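Side-chain contact in lipocalin AI-4 (Rhodnius prolixus, PDB 5H9N), which binds cysteinyl leukotrienes such as leukotriene C4, as a salivary lipocalin of a blood-feeding insect: residues Thr4-Gly9 with Thr92-Val97. The protein carries 1 engineered substitution. Residues are numbered along the deposited sequence; the frame is centred on the assembly and turned at random.
Sequences TSIPTG and TSYMAV. With LTX ((5~{S},6~{R},7~{E},9~{E},11~{Z},14~{Z})-6-[(2~{R})-2-[[(4~{S})-4-azanyl-5-oxidanyl-5-oxidanylidene-pentanoyl]amino]-3-( 2-hydroxy-2-oxoethylamino)-3-oxidanylidene-propyl]sulfanyl-5-oxidanyl-icosa-7,9,11,14-tetraenoic acid), chain B.
Tyr-94 leaves the strand on the side of the 4-9 segment, and its ring meets Pro-7. A chi1 of -60° sets CG opposite the carbonyl carbon, on the backbone N side. A chi2 of 79° turns the ring plane nearly perpendicular to the CA-CB-CG plane, which presents one face to the proline. Pro-7 lays CD over that face. Pro-7 CD lies 3.5 Å from the centroid of the Tyr-94 ring. It sits 17° off the ring normal, a CH-pi contact. It is shifted toward the CD1-CE1 side, and CG of Pro-7 comes to 3.4 Å from CE1 of Tyr-94. Ile-6 adds a looser apolar touch. Ile-6 CG2 stands 4.0 Å from Tyr-94 CD2 and meets the ring obliquely. The side chain of Ile-6 also packs on Phe-78.

No direct hydrogen bond joins the two segments. One water bridges them instead. The water oxygen donates to Ser-5 O at 2.8 Å. The same water oxygen is hydrogen-bonded to Tyr-94 OH at 3.0 Å. Asn-75 OD1 accepts a bond from the backbone N of Ile-6, which ties the N-terminal segment to another loop.

The strand is part of the antiparallel lipocalin barrel, and its side chains alternate. Tyr-94 faces outward to the N-terminal segment. Ser-93 and Met-95 face the ligand. Ser-93 OG is 3.3 Å from C14 of leukotriene C4. Met-95 SD is 3.6 Å from C17 of the ligand. The contact therefore closes the N-terminal segment against the outside of a strand whose other side lines the lipid pocket. Its grip is mainly apolar, and the bridging water gives the phenol oxygen of the buried tyrosine a polar partner.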
loop_
_atom_site.group_PDB
_atom_site.type_symbol
_atom_site.label_atom_id
_atom_site.label_comp_id
_atom_site.label_asym_id
_atom_site.label_seq_id
_atom_site.Cartn_x
_atom_site.Cartn_y
_atom_site.Cartn_z
ATOM N N THR A 4 -4.331 -3.880 -18.487
ATOM C CA THR A 4 -5.483 -2.985 -18.390
ATOM C C THR A 4 -6.379 -3.251 -17.185
ATOM O O THR A 4 -7.341 -2.522 -16.946
ATOM C CB THR A 4 -6.334 -3.071 -19.661
ATOM O OG1 THR A 4 -6.644 -4.445 -19.934
ATOM C CG2 THR A 4 -5.569 -2.485 -20.835
ATOM N N SER A 5 -6.073 -4.296 -16.429
ATOM C CA SER A 5 -6.795 -4.557 -15.193
ATOM C C SER A 5 -5.879 -5.278 -14.225
ATOM O O SER A 5 -4.841 -5.816 -14.622
ATOM C CB SER A 5 -8.082 -5.360 -15.448
ATOM O OG SER A 5 -7.830 -6.584 -16.114
ATOM N N ILE A 6 -6.245 -5.264 -12.951
ATOM C CA ILE A 6 -5.447 -5.909 -11.932
ATOM C C ILE A 6 -5.428 -7.427 -12.139
ATOM O O ILE A 6 -6.295 -7.980 -12.804
ATOM C CB ILE A 6 -5.974 -5.545 -10.540
ATOM C CG1 ILE A 6 -7.408 -6.054 -10.344
ATOM C CG2 ILE A 6 -5.848 -4.019 -10.324
ATOM C CD1 ILE A 6 -8.013 -5.677 -9.009
ATOM N N PRO A 7 -4.425 -8.110 -11.565
ATOM C CA PRO A 7 -4.331 -9.557 -11.804
ATOM C C PRO A 7 -5.553 -10.317 -11.299
ATOM O O PRO A 7 -6.143 -9.952 -10.279
ATOM C CB PRO A 7 -3.082 -9.962 -11.009
ATOM C CG PRO A 7 -2.275 -8.722 -10.903
ATOM C CD PRO A 7 -3.278 -7.612 -10.782
ATOM N N THR A 8 -5.927 -11.360 -12.027
ATOM C CA THR A 8 -7.001 -12.239 -11.599
ATOM C C THR A 8 -6.692 -12.789 -10.215
ATOM O O THR A 8 -5.588 -13.281 -9.962
ATOM C CB THR A 8 -7.188 -13.378 -12.586
ATOM O OG1 THR A 8 -7.365 -12.824 -13.893
ATOM C CG2 THR A 8 -8.401 -14.221 -12.218
ATOM N N GLY A 9 -7.655 -12.692 -9.312
ATOM C CA GLY A 9 -7.422 -13.084 -7.935
ATOM C C GLY A 9 -7.314 -11.893 -7.000
ATOM O O GLY A 9 -7.570 -12.007 -5.803
ATOM N N THR A 92 6.058 -6.381 -10.269
ATOM C CA THR A 92 4.944 -5.464 -10.477
ATOM C C THR A 92 3.968 -5.649 -9.334
ATOM O O THR A 92 3.610 -6.777 -8.998
ATOM C CB THR A 92 4.237 -5.722 -11.807
ATOM O OG1 THR A 92 5.200 -5.716 -12.864
ATOM C CG2 THR A 92 3.168 -4.661 -12.082
ATOM N N SER A 93 3.572 -4.545 -8.712
ATOM C CA SER A 93 2.657 -4.561 -7.576
ATOM C C SER A 93 1.495 -3.599 -7.812
ATOM O O SER A 93 1.691 -2.531 -8.392
ATOM C CB SER A 93 3.407 -4.178 -6.308
ATOM O OG SER A 93 2.556 -4.178 -5.178
ATOM N N TYR A 94 0.300 -3.971 -7.373
ATOM C CA TYR A 94 -0.905 -3.157 -7.570
ATOM C C TYR A 94 -1.428 -2.671 -6.237
ATOM O O TYR A 94 -1.341 -3.382 -5.233
ATOM C CB TYR A 94 -1.991 -3.962 -8.300
ATOM C CG TYR A 94 -1.538 -4.429 -9.660
ATOM C CD1 TYR A 94 -0.707 -5.544 -9.795
ATOM C CD2 TYR A 94 -1.894 -3.735 -10.806
ATOM C CE1 TYR A 94 -0.256 -5.954 -11.038
ATOM C CE2 TYR A 94 -1.459 -4.147 -12.047
ATOM C CZ TYR A 94 -0.640 -5.256 -12.151
ATOM O OH TYR A 94 -0.205 -5.667 -13.386
ATOM N N MET A 95 -2.001 -1.477 -6.216
ATOM C CA MET A 95 -2.530 -0.944 -4.980
ATOM C C MET A 95 -3.680 0.015 -5.205
ATOM O O MET A 95 -3.804 0.624 -6.270
ATOM C CB MET A 95 -1.415 -0.251 -4.203
ATOM C CG MET A 95 -0.775 0.858 -5.007
ATOM S SD MET A 95 -0.473 2.300 -4.029
ATOM C CE MET A 95 -2.192 2.491 -3.778
ATOM N N ALA A 96 -4.507 0.170 -4.178
ATOM C CA ALA A 96 -5.543 1.193 -4.166
ATOM C C ALA A 96 -5.593 1.793 -2.773
ATOM O O ALA A 96 -5.411 1.075 -1.783
ATOM C CB ALA A 96 -6.890 0.605 -4.540
ATOM N N VAL A 97 -5.836 3.095 -2.682
ATOM C CA VAL A 97 -6.017 3.751 -1.390
ATOM C C VAL A 97 -7.484 3.613 -0.988
ATOM O O VAL A 97 -8.374 4.197 -1.602
ATOM C CB VAL A 97 -5.609 5.228 -1.438
ATOM C CG1 VAL A 97 -5.805 5.876 -0.073
ATOM C CG2 VAL A 97 -4.162 5.352 -1.872
HETATM O O2 LTX B . 1.341 -6.921 -0.189
HETATM C C1 LTX B . 1.798 -7.596 0.763
HETATM O O1 LTX B . 2.189 -7.075 1.836
HETATM C C2 LTX B . 1.862 -9.098 0.614
HETATM C C3 LTX B . 3.312 -9.527 0.417
HETATM C C4 LTX B . 4.006 -8.626 -0.602
HETATM C C5 LTX B . 5.356 -9.204 -1.005
HETATM O O3 LTX B . 6.294 -9.088 0.074
HETATM C C6 LTX B . 5.921 -8.516 -2.244
HETATM C C7 LTX B . 6.209 -7.044 -1.978
HETATM C C8 LTX B . 5.549 -6.053 -2.601
HETATM C C9 LTX B . 5.884 -4.648 -2.321
HETATM C C10 LTX B . 5.447 -3.612 -3.052
HETATM C C11 LTX B . 5.848 -2.245 -2.703
HETATM C C12 LTX B . 5.474 -1.113 -3.314
HETATM C C13 LTX B . 4.543 -1.028 -4.511
HETATM C C14 LTX B . 3.088 -1.142 -4.099
HETATM C C15 LTX B . 2.400 -0.158 -3.532
HETATM C C16 LTX B . 3.007 1.196 -3.251
HETATM C C17 LTX B . 2.428 1.767 -1.960
HETATM C C18 LTX B . 2.876 3.214 -1.790
HETATM C C19 LTX B . 2.588 3.741 -0.393
HETATM C C20 LTX B . 3.010 5.192 -0.266
HETATM O O32 LTX B . 11.378 -5.447 -0.555
HETATM C C21 LTX B . 10.592 -6.137 -1.231
HETATM O O31 LTX B . 9.403 -6.341 -0.908
HETATM C CA3 LTX B . 11.110 -6.759 -2.501
HETATM N N3 LTX B . 10.046 -7.484 -3.177
HETATM C C22 LTX B . 10.260 -8.360 -4.154
HETATM O O33 LTX B . 11.387 -8.615 -4.541
HETATM C CA2 LTX B . 9.089 -9.051 -4.797
HETATM C CB2 LTX B . 7.746 -8.603 -4.221
HETATM S SG2 LTX B . 7.387 -9.410 -2.697
HETATM N N2 LTX B . 9.251 -10.488 -4.731
HETATM C CD1 LTX B . 9.102 -11.254 -5.803
HETATM O OE1 LTX B . 8.484 -10.901 -6.796
HETATM C CG1 LTX B . 9.753 -12.613 -5.693
HETATM C CB1 LTX B . 9.276 -13.548 -6.794
HETATM C CA1 LTX B . 9.524 -14.996 -6.382
HETATM N N1 LTX B . 8.995 -15.217 -5.020
HETATM C C23 LTX B . 10.990 -15.308 -6.394
HETATM O O11 LTX B . 11.515 -15.744 -5.345
HETATM O O12 LTX B . 11.628 -15.127 -7.453
HETATM O O HOH W 1 -2.590 -7.421 -13.986
#